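Local structure of probable N-glycosylase/DNA lyase (Thermotoga maritima, 3N0U) at residues 34-42 with 147-155. The protein is a probable DNA glycosylase/lyase of the 8-oxoguanine DNA glycosylase family, an all-helical protein of the helix-hairpin-helix clan. Residues are numbered along the deposited sequence; the frame is centred on the assembly and turned at random.
Sequences RFEEFKRLG and LRNTGVEDL
A Schellman motif ending helix 140-148 packs against helix 13-44, with Phe38 laid on Asn149 and Gly151 close beside Lys39. The motif is identified by Val152 N bonding to Leu147 O, Gly151 N bonding to Arg148 O, and the positive phi of Gly151 (110°). The backbones approach to 4.2 Å between Lys39 CA and Gly151 CA. Phe38 supplies the aromatic surface: Asn149 CA sits over its ring face as a CH-pi contact, 3.9 Å from the centroid, and the Asn149 amide stacks on that ring with planes 17° apart. Asn149 OD1 lies over the rim, 3.5 Å from Phe38 CZ. This oxygen lies in the guanidinium plane of Arg148 and accepts from both NE and NH2, which holds the two polar groups nearly coplanar, with Phe38 CE2 over the guanidinium face, 3.3 Å from Arg148 NE. The bend at chi2 (-77°) brings Arg148 CD to Phe35 CE1, at 3.6 Å, and a further bend at chi3 turns the guanidinium toward Asn149 OD1. Phe35 directs its edge at the carbonyl oxygens of Gly151 and Val152. On the outer side, Lys39 NZ makes a salt bridge to Glu153 OE2 (3.0 Å), using the anti lone pair, and a weak hydrogen bond to Gly151 O. A water donates to both Lys39 O and Thr150 O. Ser201 OG hydrogen-bonds Glu153 OE1, and Asp206 OD2 forms a salt bridge with Arg148 NH1. Helix 202-214 covers Phe35 with Lys204 and Leu207 and Arg148 with Leu207, and helix 47-59 packs on Leu41 and Asn149.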
ATOM      1  N   ARG A  34      -2.547   4.020 -13.401  1.00 20.22           N
ATOM      2  CA  ARG A  34      -2.379   4.210 -11.967  1.00 21.40           C
ATOM      3  C   ARG A  34      -0.888   4.204 -11.626  1.00 18.69           C
ATOM      4  O   ARG A  34      -0.416   5.032 -10.843  1.00 19.59           O
ATOM      5  CB  ARG A  34      -3.137   3.132 -11.201  1.00 22.38           C
ATOM      6  CG  ARG A  34      -3.122   3.313  -9.703  1.00 25.62           C
ATOM      7  CD  ARG A  34      -3.858   4.570  -9.286  1.00 29.48           C
ATOM      8  NE  ARG A  34      -5.312   4.447  -9.417  1.00 32.96           N
ATOM      9  CZ  ARG A  34      -6.052   5.088 -10.313  1.00 58.20           C
ATOM     10  NH1 ARG A  34      -5.497   5.918 -11.192  1.00 60.53           N
ATOM     11  NH2 ARG A  34      -7.363   4.896 -10.323  1.00 65.79           N
ATOM     12  N   PHE A  35      -0.144   3.294 -12.245  1.00 18.81           N
ATOM     13  CA  PHE A  35       1.289   3.259 -12.011  1.00 20.12           C
ATOM     14  C   PHE A  35       2.014   4.504 -12.477  1.00 20.98           C
ATOM     15  O   PHE A  35       3.014   4.903 -11.866  1.00 22.38           O
ATOM     16  CB  PHE A  35       1.950   1.995 -12.558  1.00 22.42           C
ATOM     17  CG  PHE A  35       2.631   1.244 -11.491  1.00 19.77           C
ATOM     18  CD1 PHE A  35       1.924   0.345 -10.728  1.00 25.99           C
ATOM     19  CD2 PHE A  35       3.935   1.543 -11.147  1.00 25.55           C
ATOM     20  CE1 PHE A  35       2.520  -0.310  -9.683  1.00 29.09           C
ATOM     21  CE2 PHE A  35       4.545   0.897 -10.085  1.00 32.56           C
ATOM     22  CZ  PHE A  35       3.830  -0.043  -9.361  1.00 30.85           C
ATOM     23  N   GLU A  36       1.520   5.135 -13.538  1.00 22.79           N
ATOM     24  CA  GLU A  36       2.136   6.380 -13.999  1.00 23.83           C
ATOM     25  C   GLU A  36       1.983   7.449 -12.921  1.00 23.47           C
ATOM     26  O   GLU A  36       2.859   8.293 -12.746  1.00 25.49           O
ATOM     27  CB  GLU A  36       1.521   6.829 -15.328  1.00 27.73           C
ATOM     28  CG  GLU A  36       2.071   6.070 -16.518  1.00 36.54           C
ATOM     29  CD  GLU A  36       1.068   5.938 -17.660  1.00 52.31           C
ATOM     30  OE1 GLU A  36       0.121   6.760 -17.726  1.00 48.54           O
ATOM     31  OE2 GLU A  36       1.228   5.008 -18.494  1.00 56.75           O
ATOM     32  N   GLU A  37       0.876   7.402 -12.189  1.00 21.11           N
ATOM     33  CA  GLU A  37       0.647   8.342 -11.101  1.00 22.83           C
ATOM     34  C   GLU A  37       1.594   8.033  -9.932  1.00 19.35           C
ATOM     35  O   GLU A  37       2.163   8.935  -9.310  1.00 18.49           O
ATOM     36  CB  GLU A  37      -0.827   8.317 -10.671  1.00 20.79           C
ATOM     37  CG  GLU A  37      -1.781   8.769 -11.798  1.00 26.53           C
ATOM     38  CD  GLU A  37      -3.250   8.461 -11.548  1.00 43.93           C
ATOM     39  OE1 GLU A  37      -3.574   7.878 -10.497  1.00 38.73           O
ATOM     40  OE2 GLU A  37      -4.082   8.808 -12.423  1.00 51.74           O
ATOM     41  N   PHE A  38       1.809   6.752  -9.661  1.00 17.27           N
ATOM     42  CA  PHE A  38       2.752   6.372  -8.616  1.00 16.06           C
ATOM     43  C   PHE A  38       4.157   6.839  -8.977  1.00 16.11           C
ATOM     44  O   PHE A  38       4.868   7.371  -8.132  1.00 17.43           O
ATOM     45  CB  PHE A  38       2.796   4.853  -8.430  1.00 18.17           C
ATOM     46  CG  PHE A  38       1.487   4.237  -7.974  1.00 16.13           C
ATOM     47  CD1 PHE A  38       0.506   4.986  -7.351  1.00 17.13           C
ATOM     48  CD2 PHE A  38       1.294   2.885  -8.124  1.00 19.82           C
ATOM     49  CE1 PHE A  38      -0.665   4.397  -6.921  1.00 19.97           C
ATOM     50  CE2 PHE A  38       0.124   2.280  -7.700  1.00 16.86           C
ATOM     51  CZ  PHE A  38      -0.855   3.035  -7.086  1.00 16.99           C
ATOM     52  N   LYS A  39       4.566   6.596 -10.222  1.00 17.65           N
ATOM     53  CA  LYS A  39       5.915   6.972 -10.662  1.00 19.56           C
ATOM     54  C   LYS A  39       6.101   8.486 -10.581  1.00 18.66           C
ATOM     55  O   LYS A  39       7.181   8.965 -10.214  1.00 20.46           O
ATOM     56  CB  LYS A  39       6.229   6.434 -12.069  1.00 21.86           C
ATOM     57  CG  LYS A  39       6.383   4.919 -12.103  1.00 30.62           C
ATOM     58  CD  LYS A  39       7.093   4.430 -13.359  1.00 54.31           C
ATOM     59  CE  LYS A  39       8.321   3.576 -13.018  1.00 68.92           C
ATOM     60  NZ  LYS A  39       8.045   2.496 -12.003  1.00 69.51           N
ATOM     61  N   ARG A  40       5.044   9.228 -10.895  1.00 19.14           N
ATOM     62  CA  ARG A  40       5.077  10.689 -10.865  1.00 22.31           C
ATOM     63  C   ARG A  40       5.333  11.161  -9.446  1.00 17.89           C
ATOM     64  O   ARG A  40       6.111  12.086  -9.236  1.00 20.86           O
ATOM     65  CB  ARG A  40       3.774  11.305 -11.414  1.00 25.05           C
ATOM     66  CG  ARG A  40       3.690  12.826 -11.269  1.00 38.67           C
ATOM     67  CD  ARG A  40       2.342  13.354 -11.716  1.00 53.47           C
ATOM     68  NE  ARG A  40       1.945  12.778 -12.999  1.00 71.73           N
ATOM     69  CZ  ARG A  40       0.756  12.236 -13.252  1.00 85.82           C
ATOM     70  NH1 ARG A  40      -0.180  12.198 -12.313  1.00 83.50           N
ATOM     71  NH2 ARG A  40       0.498  11.734 -14.452  1.00 97.73           N
ATOM     72  N   LEU A  41       4.702  10.514  -8.467  1.00 17.59           N
ATOM     73  CA  LEU A  41       4.883  10.893  -7.068  1.00 16.76           C
ATOM     74  C   LEU A  41       6.341  10.656  -6.644  1.00 19.98           C
ATOM     75  O   LEU A  41       6.965  11.518  -6.053  1.00 21.58           O
ATOM     76  CB  LEU A  41       3.912  10.100  -6.185  1.00 19.37           C
ATOM     77  CG  LEU A  41       4.076  10.316  -4.685  1.00 18.73           C
ATOM     78  CD1 LEU A  41       3.906  11.805  -4.314  1.00 24.13           C
ATOM     79  CD2 LEU A  41       3.113   9.461  -3.887  1.00 21.11           C
ATOM     80  N   GLY A  42       6.883   9.481  -6.939  1.00 18.15           N
ATOM     81  CA  GLY A  42       8.267   9.205  -6.601  1.00 19.36           C
ATOM     82  C   GLY A  42       9.272  10.110  -7.310  1.00 22.89           C
ATOM     83  O   GLY A  42      10.289  10.504  -6.727  1.00 27.55           O
ATOM     84  N   LEU A 147       5.666   2.455  -0.395  1.00 16.83           N
ATOM     85  CA  LEU A 147       6.732   2.424  -1.390  1.00 16.11           C
ATOM     86  C   LEU A 147       6.184   2.138  -2.793  1.00 14.30           C
ATOM     87  O   LEU A 147       6.523   2.820  -3.769  1.00 15.95           O
ATOM     88  CB  LEU A 147       7.837   1.448  -0.964  1.00 18.16           C
ATOM     89  CG  LEU A 147       8.637   1.941   0.259  1.00 18.77           C
ATOM     90  CD1 LEU A 147       9.480   0.831   0.845  1.00 20.46           C
ATOM     91  CD2 LEU A 147       9.511   3.146  -0.107  1.00 19.41           C
ATOM     92  N   ARG A 148       5.287   1.172  -2.905  1.00 15.87           N
ATOM     93  CA  ARG A 148       4.667   0.871  -4.180  1.00 16.82           C
ATOM     94  C   ARG A 148       3.966   2.105  -4.754  1.00 15.78           C
ATOM     95  O   ARG A 148       4.044   2.370  -5.963  1.00 16.28           O
ATOM     96  CB  ARG A 148       3.667  -0.276  -3.991  1.00 14.99           C
ATOM     97  CG  ARG A 148       3.198  -0.950  -5.274  1.00 17.55           C
ATOM     98  CD  ARG A 148       2.154  -0.144  -6.071  1.00 18.96           C
ATOM     99  NE  ARG A 148       0.974   0.219  -5.298  1.00 16.36           N
ATOM    100  CZ  ARG A 148      -0.108  -0.539  -5.166  1.00 15.79           C
ATOM    101  NH1 ARG A 148      -0.163  -1.734  -5.714  1.00 17.18           N
ATOM    102  NH2 ARG A 148      -1.127  -0.113  -4.432  1.00 17.00           N
ATOM    103  N   ASN A 149       3.269   2.850  -3.882  1.00 14.68           N
ATOM    104  CA  ASN A 149       2.521   4.020  -4.307  1.00 16.30           C
ATOM    105  C   ASN A 149       3.423   5.204  -4.723  1.00 16.44           C
ATOM    106  O   ASN A 149       2.933   6.218  -5.214  1.00 17.63           O
ATOM    107  CB  ASN A 149       1.496   4.454  -3.258  1.00 15.65           C
ATOM    108  CG  ASN A 149       0.248   3.586  -3.266  1.00 14.77           C
ATOM    109  OD1 ASN A 149       0.238   2.501  -3.809  1.00 15.74           O
ATOM    110  ND2 ASN A 149      -0.796   4.070  -2.658  1.00 18.89           N
ATOM    111  N   THR A 150       4.730   5.068  -4.532  1.00 17.29           N
ATOM    112  CA  THR A 150       5.683   6.050  -5.036  1.00 19.12           C
ATOM    113  C   THR A 150       6.439   5.514  -6.261  1.00 19.91           C
ATOM    114  O   THR A 150       7.387   6.131  -6.726  1.00 20.76           O
ATOM    115  CB  THR A 150       6.720   6.465  -3.963  1.00 19.91           C
ATOM    116  OG1 THR A 150       7.678   5.408  -3.755  1.00 22.42           O
ATOM    117  CG2 THR A 150       6.035   6.802  -2.679  1.00 21.71           C
ATOM    118  N   GLY A 151       6.012   4.361  -6.763  1.00 18.79           N
ATOM    119  CA  GLY A 151       6.546   3.791  -7.988  1.00 20.79           C
ATOM    120  C   GLY A 151       7.393   2.540  -7.826  1.00 22.70           C
ATOM    121  O   GLY A 151       7.845   1.973  -8.829  1.00 23.74           O
ATOM    122  N   VAL A 152       7.625   2.096  -6.591  1.00 18.56           N
ATOM    123  CA  VAL A 152       8.436   0.888  -6.382  1.00 18.19           C
ATOM    124  C   VAL A 152       7.696  -0.365  -6.861  1.00 17.54           C
ATOM    125  O   VAL A 152       6.511  -0.559  -6.559  1.00 20.70           O
ATOM    126  CB  VAL A 152       8.849   0.727  -4.897  1.00 20.05           C
ATOM    127  CG1 VAL A 152       9.495  -0.631  -4.645  1.00 23.69           C
ATOM    128  CG2 VAL A 152       9.806   1.863  -4.481  1.00 21.55           C
ATOM    129  N   GLU A 153       8.376  -1.215  -7.621  1.00 20.59           N
ATOM    130  CA  GLU A 153       7.717  -2.396  -8.164  1.00 22.32           C
ATOM    131  C   GLU A 153       8.109  -3.715  -7.511  1.00 20.50           C
ATOM    132  O   GLU A 153       7.455  -4.740  -7.743  1.00 21.38           O
ATOM    133  CB  GLU A 153       7.950  -2.458  -9.676  1.00 22.89           C
ATOM    134  CG  GLU A 153       7.194  -1.330 -10.416  1.00 30.89           C
ATOM    135  CD  GLU A 153       7.270  -1.399 -11.937  1.00 41.14           C
ATOM    136  OE1 GLU A 153       6.880  -2.446 -12.519  1.00 32.94           O
ATOM    137  OE2 GLU A 153       7.686  -0.383 -12.549  1.00 39.69           O
ATOM    138  N   ASP A 154       9.136  -3.675  -6.665  1.00 22.21           N
ATOM    139  CA  ASP A 154       9.782  -4.869  -6.132  1.00 23.17           C
ATOM    140  C   ASP A 154       9.030  -5.565  -4.996  1.00 19.50           C
ATOM    141  O   ASP A 154       9.370  -6.705  -4.650  1.00 24.22           O
ATOM    142  CB  ASP A 154      11.174  -4.483  -5.599  1.00 28.81           C
ATOM    143  CG  ASP A 154      11.969  -3.619  -6.580  1.00 49.68           C
ATOM    144  OD1 ASP A 154      11.568  -2.455  -6.855  1.00 47.28           O
ATOM    145  OD2 ASP A 154      13.020  -4.096  -7.048  1.00 54.86           O
ATOM    146  N   LEU A 155       8.032  -4.892  -4.416  1.00 20.45           N
ATOM    147  CA  LEU A 155       7.449  -5.321  -3.129  1.00 20.34           C
ATOM    148  C   LEU A 155       5.989  -5.727  -3.249  1.00 19.75           C
ATOM    149  O   LEU A 155       5.245  -5.128  -4.004  1.00 20.72           O
ATOM    150  CB  LEU A 155       7.554  -4.191  -2.097  1.00 22.48           C
ATOM    151  CG  LEU A 155       8.956  -3.595  -1.886  1.00 22.01           C
ATOM    152  CD1 LEU A 155       8.886  -2.529  -0.773  1.00 20.56           C
ATOM    153  CD2 LEU A 155       9.994  -4.695  -1.565  1.00 21.05           C
TER
HETATM  154  O   HOH W   1       9.113   6.688  -9.088  1.00 41.51           O